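Local coordinates for porin (Rhodobacter capsulatus, PDB 2POR), which forms water-filled channels, assembled as homotrimers, across the outer membrane, through which small hydrophilic solutes of up to about 0.6 kDa diffuse passively, at the interface of chains A and B. Numbering follows the deposited sequence. Chains: chain A/B, Porin.

Contact 1: the interface of chains A and B. Residues chain A 2, 29, 31, 45; chain B 5-7, 25-27, 301.
A:Met31 lies across the ring of B:Phe301 where the outer walls of two porin beta-barrels meet in the homotrimer. Its CB sits over the middle of one ring face, 3.6 Å from the centroid, in a CH-pi contact. The two side chains run at about a right angle. B:Phe301 is the last residue of its chain, so the C-terminal ring itself takes part in the subunit contact. From CB the methionine chain runs on above the ring plane and outward past CD2, where SD comes 3.6 Å from CD2 of B:Phe301. The chain then bends at its last torsion (chi3 -79°), which brings methyl CE to 3.7 Å from the carbonyl O of B:Arg26.

B:Val27 is the other apolar knob. Its branch CG2, anti to the carbonyl carbon, points into chain A between A:Phe45, A:Met31 and A:Phe29. It reaches CZ of A:Phe45 at 3.7 Å and CG of A:Phe29 at 4.0 Å. The second branch, CG1, faces CE1 of A:Phe29. A:Phe45 also borders B:Ser25: its CD2 lies 3.2 Å from the hydroxyl OG of B:Ser25, a close van der Waals approach. At the far side, CG2 of A:Val2 packs on the backbone of B:Ser5, 3.7 Å from its C.

Behind this layer, B:Arg26 turns its side chain away from chain A. It grips B:Asp7 side-on within chain B. NE of B:Arg26 meets OD1 of B:Asp7 at 3.0 Å on its syn side, while NH2 takes OD2. The salt bridge links strands 2-14 and 19-34, which carry B:Gly6 and B:Val27 to the contact.

Contact 2: the interface of chains A and B. Residues chain A 115, 141; chain B 13, 15, 20-22.
A:Glu141 sits in a loop of chain A with phi/psi of -109°/33°, and its side chain reaches B:Ser22 and B:Met13, near the ends of strands 19-34 and 2-14 of the neighbouring porin barrel. The glutamate chain is extended beyond CG, which carries the carboxylate to the serine. The hydroxyl OG of B:Ser22 donates to OE2 of A:Glu141 at 2.8 Å. It approaches from above the carboxylate plane, 55° out of it. The other oxygen, OE1, is joined to the same hydroxyl through water 2.

Methyl CE of B:Met13 packs against the aliphatic part of the glutamate, 3.8 Å from CB. The two side chains cross at about a right angle. The amide of B:Asn20 lies against the glutamate backbone, with CG 3.6 Å from CA of A:Glu141. Nearby, ND2 of B:Asn15 makes a weak hydrogen bond to the carbonyl O of A:Glu141. An alanine in place of A:Glu141 would probably leave the B:Ser22 hydroxyl without its carboxylate partner and open a gap beside the B:Met13 methyl.

A second water link joins two backbones. Water 1 lies 2.7 Å from the carbonyl O of A:Asp115 and 2.8 Å from the carbonyl O of B:Phe21, the two about a tetrahedral angle apart.

Contact 1: the interface of chains A and B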
ATOM      1  N   VAL A   2       1.537 -10.471 -15.399  1.00 24.91           N
ATOM      2  CA  VAL A   2       1.741 -10.195 -13.975  1.00 26.19           C
ATOM      3  C   VAL A   2       1.560 -11.477 -13.178  1.00 21.63           C
ATOM      4  O   VAL A   2       0.473 -12.049 -13.215  1.00 25.05           O
ATOM      5  CB  VAL A   2       0.715  -9.121 -13.437  1.00 21.80           C
ATOM      6  CG1 VAL A   2       1.067  -8.817 -11.982  1.00 21.14           C
ATOM      7  CG2 VAL A   2       0.751  -7.825 -14.233  1.00 21.61           C
ATOM      8  N   PHE A  29       4.733  -9.033  -6.668  1.00 14.46           N
ATOM      9  CA  PHE A  29       4.200  -8.886  -8.017  1.00 19.10           C
ATOM     10  C   PHE A  29       5.372  -9.080  -8.951  1.00 28.14           C
ATOM     11  O   PHE A  29       6.344  -8.325  -8.813  1.00 19.55           O
ATOM     12  CB  PHE A  29       3.658  -7.496  -8.274  1.00 14.05           C
ATOM     13  CG  PHE A  29       2.512  -7.151  -7.354  1.00 21.24           C
ATOM     14  CD1 PHE A  29       1.278  -7.722  -7.533  1.00 17.81           C
ATOM     15  CD2 PHE A  29       2.709  -6.262  -6.304  1.00 23.31           C
ATOM     16  CE1 PHE A  29       0.247  -7.414  -6.666  1.00 26.27           C
ATOM     17  CE2 PHE A  29       1.677  -5.953  -5.439  1.00 20.41           C
ATOM     18  CZ  PHE A  29       0.444  -6.530  -5.615  1.00 22.27           C
ATOM     19  N   MET A  31       6.398  -8.979 -12.962  1.00 16.66           N
ATOM     20  CA  MET A  31       5.825  -8.595 -14.233  1.00 17.95           C
ATOM     21  C   MET A  31       6.834  -8.883 -15.301  1.00 20.41           C
ATOM     22  O   MET A  31       8.032  -8.686 -15.079  1.00 16.53           O
ATOM     23  CB  MET A  31       5.479  -7.118 -14.235  1.00 18.36           C
ATOM     24  CG  MET A  31       4.458  -6.850 -13.137  1.00 28.91           C
ATOM     25  SD  MET A  31       3.740  -5.216 -13.253  1.00 29.44           S
ATOM     26  CE  MET A  31       5.056  -4.302 -12.551  1.00 24.49           C
ATOM     27  N   PHE A  45       7.973  -5.711  -7.372  1.00 18.21           N
ATOM     28  CA  PHE A  45       7.990  -5.048  -6.080  1.00 19.59           C
ATOM     29  C   PHE A  45       7.003  -5.777  -5.199  1.00 21.25           C
ATOM     30  O   PHE A  45       6.155  -6.520  -5.723  1.00 19.84           O
ATOM     31  CB  PHE A  45       7.601  -3.564  -6.241  1.00 12.80           C
ATOM     32  CG  PHE A  45       6.219  -3.226  -6.757  1.00 16.76           C
ATOM     33  CD1 PHE A  45       5.145  -3.105  -5.890  1.00 13.03           C
ATOM     34  CD2 PHE A  45       6.024  -3.026  -8.123  1.00 15.77           C
ATOM     35  CE1 PHE A  45       3.877  -2.790  -6.397  1.00 18.11           C
ATOM     36  CE2 PHE A  45       4.759  -2.713  -8.612  1.00 14.29           C
ATOM     37  CZ  PHE A  45       3.677  -2.596  -7.757  1.00 18.49           C
TER
ATOM     38  N   SER B   5      -2.971  -6.071 -14.264  1.00 18.09           N
ATOM     39  CA  SER B   5      -2.147  -5.583 -15.354  1.00 16.56           C
ATOM     40  C   SER B   5      -1.128  -4.628 -14.702  1.00 21.22           C
ATOM     41  O   SER B   5      -1.201  -4.430 -13.476  1.00 17.63           O
ATOM     42  CB  SER B   5      -2.976  -4.842 -16.371  1.00 15.90           C
ATOM     43  OG  SER B   5      -3.753  -3.765 -15.872  1.00 22.45           O
ATOM     44  N   GLY B   6      -0.202  -4.032 -15.425  1.00 22.36           N
ATOM     45  CA  GLY B   6       0.782  -3.139 -14.827  1.00 18.52           C
ATOM     46  C   GLY B   6       1.536  -2.398 -15.871  1.00 20.43           C
ATOM     47  O   GLY B   6       1.330  -2.528 -17.088  1.00 19.89           O
ATOM     48  N   ASP B   7       2.419  -1.538 -15.404  1.00 17.75           N
ATOM     49  CA  ASP B   7       3.298  -0.805 -16.294  1.00 14.63           C
ATOM     50  C   ASP B   7       4.556  -0.432 -15.514  1.00 17.50           C
ATOM     51  O   ASP B   7       4.621  -0.619 -14.292  1.00 17.10           O
ATOM     52  CB  ASP B   7       2.616   0.460 -16.868  1.00 15.83           C
ATOM     53  CG  ASP B   7       1.992   1.404 -15.846  1.00 23.05           C
ATOM     54  OD1 ASP B   7       2.682   1.865 -14.950  1.00 20.15           O
ATOM     55  OD2 ASP B   7       0.807   1.639 -15.919  1.00 25.78           O
ATOM     56  N   SER B  25       7.283   1.475 -11.236  1.00 19.57           N
ATOM     57  CA  SER B  25       6.473   0.369 -11.709  1.00 19.55           C
ATOM     58  C   SER B  25       5.180   0.476 -10.938  1.00 22.34           C
ATOM     59  O   SER B  25       5.134   0.971  -9.794  1.00 18.07           O
ATOM     60  CB  SER B  25       7.176  -0.989 -11.476  1.00 15.96           C
ATOM     61  OG  SER B  25       7.701  -1.239 -10.205  1.00 31.90           O
ATOM     62  N   ARG B  26       4.059   0.059 -11.543  1.00 16.42           N
ATOM     63  CA  ARG B  26       2.718   0.135 -10.959  1.00 14.69           C
ATOM     64  C   ARG B  26       1.948  -1.157 -11.314  1.00 18.06           C
ATOM     65  O   ARG B  26       2.293  -1.807 -12.315  1.00 16.70           O
ATOM     66  CB  ARG B  26       1.939   1.321 -11.531  1.00 15.19           C
ATOM     67  CG  ARG B  26       2.739   2.616 -11.376  1.00 18.12           C
ATOM     68  CD  ARG B  26       1.888   3.807 -11.682  1.00 19.43           C
ATOM     69  NE  ARG B  26       1.404   3.708 -13.023  1.00 17.77           N
ATOM     70  CZ  ARG B  26       0.513   4.538 -13.540  1.00 29.11           C
ATOM     71  NH1 ARG B  26      -0.012   5.544 -12.870  1.00 20.54           N
ATOM     72  NH2 ARG B  26       0.074   4.325 -14.779  1.00 23.76           N
ATOM     73  N   VAL B  27       0.947  -1.533 -10.535  1.00 18.18           N
ATOM     74  CA  VAL B  27       0.072  -2.682 -10.798  1.00 17.02           C
ATOM     75  C   VAL B  27      -1.334  -2.111 -10.699  1.00 20.98           C
ATOM     76  O   VAL B  27      -1.615  -1.285  -9.805  1.00 18.90           O
ATOM     77  CB  VAL B  27       0.300  -3.791  -9.749  1.00 13.14           C
ATOM     78  CG1 VAL B  27      -0.804  -4.845  -9.723  1.00 20.80           C
ATOM     79  CG2 VAL B  27       1.607  -4.465 -10.127  1.00 18.48           C
ATOM     80  N   PHE B 301       2.223  -4.406 -18.974  1.00 19.50           N
ATOM     81  CA  PHE B 301       2.252  -5.779 -18.514  1.00 18.21           C
ATOM     82  C   PHE B 301       0.849  -6.289 -18.304  1.00 22.86           C
ATOM     83  O   PHE B 301      -0.087  -5.490 -18.214  1.00 17.64           O
ATOM     84  CB  PHE B 301       2.974  -5.992 -17.174  1.00 18.80           C
ATOM     85  CG  PHE B 301       4.415  -5.541 -17.229  1.00 24.96           C
ATOM     86  CD1 PHE B 301       5.374  -6.315 -17.844  1.00 18.68           C
ATOM     87  CD2 PHE B 301       4.787  -4.348 -16.627  1.00 23.97           C
ATOM     88  CE1 PHE B 301       6.708  -5.926 -17.869  1.00 19.16           C
ATOM     89  CE2 PHE B 301       6.126  -3.967 -16.654  1.00 19.39           C
ATOM     90  CZ  PHE B 301       7.091  -4.743 -17.268  1.00 20.43           C
ATOM     91  OXT PHE B 301       0.702  -7.521 -18.266  1.00 28.38           O
TER

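Contact 2: the interface of chains A and B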
ATOM      1  N   ASP A 115      12.115   9.249  -5.512  1.00 18.34           N
ATOM      2  CA  ASP A 115      12.521   9.830  -6.792  1.00 18.30           C
ATOM      3  C   ASP A 115      13.986   9.691  -7.124  1.00 14.16           C
ATOM      4  O   ASP A 115      14.591  10.458  -7.901  1.00 18.02           O
ATOM      5  CB  ASP A 115      12.211  11.319  -6.865  1.00 19.01           C
ATOM      6  CG  ASP A 115      10.762  11.701  -6.814  1.00 25.40           C
ATOM      7  OD1 ASP A 115       9.905  10.908  -7.216  1.00 28.95           O
ATOM      8  OD2 ASP A 115      10.493  12.817  -6.389  1.00 32.28           O
ATOM      9  N   GLU A 141      15.051  13.952  -7.938  1.00 20.17           N
ATOM     10  CA  GLU A 141      15.148  14.344  -9.333  1.00 22.48           C
ATOM     11  C   GLU A 141      15.447  15.827  -9.362  1.00 27.63           C
ATOM     12  O   GLU A 141      15.045  16.534 -10.290  1.00 24.54           O
ATOM     13  CB  GLU A 141      13.829  14.067 -10.064  1.00 23.70           C
ATOM     14  CG  GLU A 141      13.757  12.574 -10.464  1.00 28.35           C
ATOM     15  CD  GLU A 141      12.399  12.026 -10.930  1.00 35.14           C
ATOM     16  OE1 GLU A 141      11.469  12.769 -11.243  1.00 29.71           O
ATOM     17  OE2 GLU A 141      12.252  10.808 -10.958  1.00 26.87           O
TER
ATOM     18  N   MET B  13      15.989  11.785 -17.190  1.00 16.86           N
ATOM     19  CA  MET B  13      15.103  12.918 -17.351  1.00 18.95           C
ATOM     20  C   MET B  13      15.957  14.163 -17.039  1.00 26.49           C
ATOM     21  O   MET B  13      16.763  14.133 -16.103  1.00 22.68           O
ATOM     22  CB  MET B  13      13.926  12.767 -16.364  1.00 19.57           C
ATOM     23  CG  MET B  13      12.964  13.972 -16.346  0.51 33.28           C
ATOM     24  SD  MET B  13      13.547  15.394 -15.367  0.51 18.59           S
ATOM     25  CE  MET B  13      13.574  14.568 -13.804  0.51 14.41           C
ATOM     26  N   ASN B  15      15.925  18.062 -15.872  1.00 22.01           N
ATOM     27  CA  ASN B  15      14.981  18.966 -15.194  1.00 22.52           C
ATOM     28  C   ASN B  15      15.108  20.447 -15.566  1.00 31.39           C
ATOM     29  O   ASN B  15      14.452  21.336 -15.011  1.00 32.32           O
ATOM     30  CB  ASN B  15      15.125  18.827 -13.652  1.00 24.87           C
ATOM     31  CG  ASN B  15      16.513  19.188 -13.132  1.00 23.96           C
ATOM     32  OD1 ASN B  15      17.303  19.824 -13.834  1.00 23.91           O
ATOM     33  ND2 ASN B  15      16.961  18.720 -11.980  1.00 26.01           N
ATOM     34  N   ASN B  20      18.754  13.199 -14.298  1.00 20.14           N
ATOM     35  CA  ASN B  20      18.589  12.288 -13.187  1.00 20.63           C
ATOM     36  C   ASN B  20      18.033  10.977 -13.724  1.00 21.59           C
ATOM     37  O   ASN B  20      17.297  11.009 -14.721  1.00 20.91           O
ATOM     38  CB  ASN B  20      17.580  12.789 -12.174  1.00 19.26           C
ATOM     39  CG  ASN B  20      18.202  13.659 -11.083  1.00 16.94           C
ATOM     40  OD1 ASN B  20      18.730  13.148 -10.082  1.00 19.32           O
ATOM     41  ND2 ASN B  20      18.012  14.950 -11.284  1.00 18.90           N
ATOM     42  N   PHE B  21      18.322   9.868 -13.062  1.00 20.31           N
ATOM     43  CA  PHE B  21      17.650   8.591 -13.348  1.00 18.80           C
ATOM     44  C   PHE B  21      16.192   8.740 -12.901  1.00 29.01           C
ATOM     45  O   PHE B  21      15.926   9.380 -11.872  1.00 18.59           O
ATOM     46  CB  PHE B  21      18.287   7.428 -12.559  1.00 15.96           C
ATOM     47  CG  PHE B  21      19.751   7.064 -12.827  1.00 16.47           C
ATOM     48  CD1 PHE B  21      20.368   7.371 -14.031  1.00 18.25           C
ATOM     49  CD2 PHE B  21      20.442   6.415 -11.822  1.00 17.20           C
ATOM     50  CE1 PHE B  21      21.684   7.016 -14.192  1.00 20.58           C
ATOM     51  CE2 PHE B  21      21.762   6.065 -12.007  1.00 18.95           C
ATOM     52  CZ  PHE B  21      22.372   6.370 -13.191  1.00 18.40           C
ATOM     53  N   SER B  22      15.202   8.207 -13.629  1.00 16.37           N
ATOM     54  CA  SER B  22      13.809   8.292 -13.248  1.00 15.71           C
ATOM     55  C   SER B  22      13.147   6.962 -13.642  1.00 27.98           C
ATOM     56  O   SER B  22      13.211   6.567 -14.804  1.00 18.52           O
ATOM     57  CB  SER B  22      13.171   9.428 -13.970  1.00 13.95           C
ATOM     58  OG  SER B  22      11.876   9.636 -13.443  1.00 17.49           O
TER
HETATM   59  O   HOH W   1      16.772  10.442  -9.439  1.00 16.16           O
HETATM   60  O   HOH W   2       9.811  12.118 -13.652  1.00 35.39           O

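The centres of the C-alpha atoms of contact 1 and contact 2 are about 21 Å apart. They share no residue, but both use strands 2-14 and 19-34 of chain B, which run along the subunit boundary from one contact to the other. Chain A meets them with different parts: strand residues at contact 1, loop residues at contact 2. The first contact is apolar across the boundary, whereas the second is mixed, with a carboxylate, a hydroxyl and waters. The interface is not an exact two-fold, as suits a homotrimer, in which each subunit can offer one surface to one neighbour and a different one to the other.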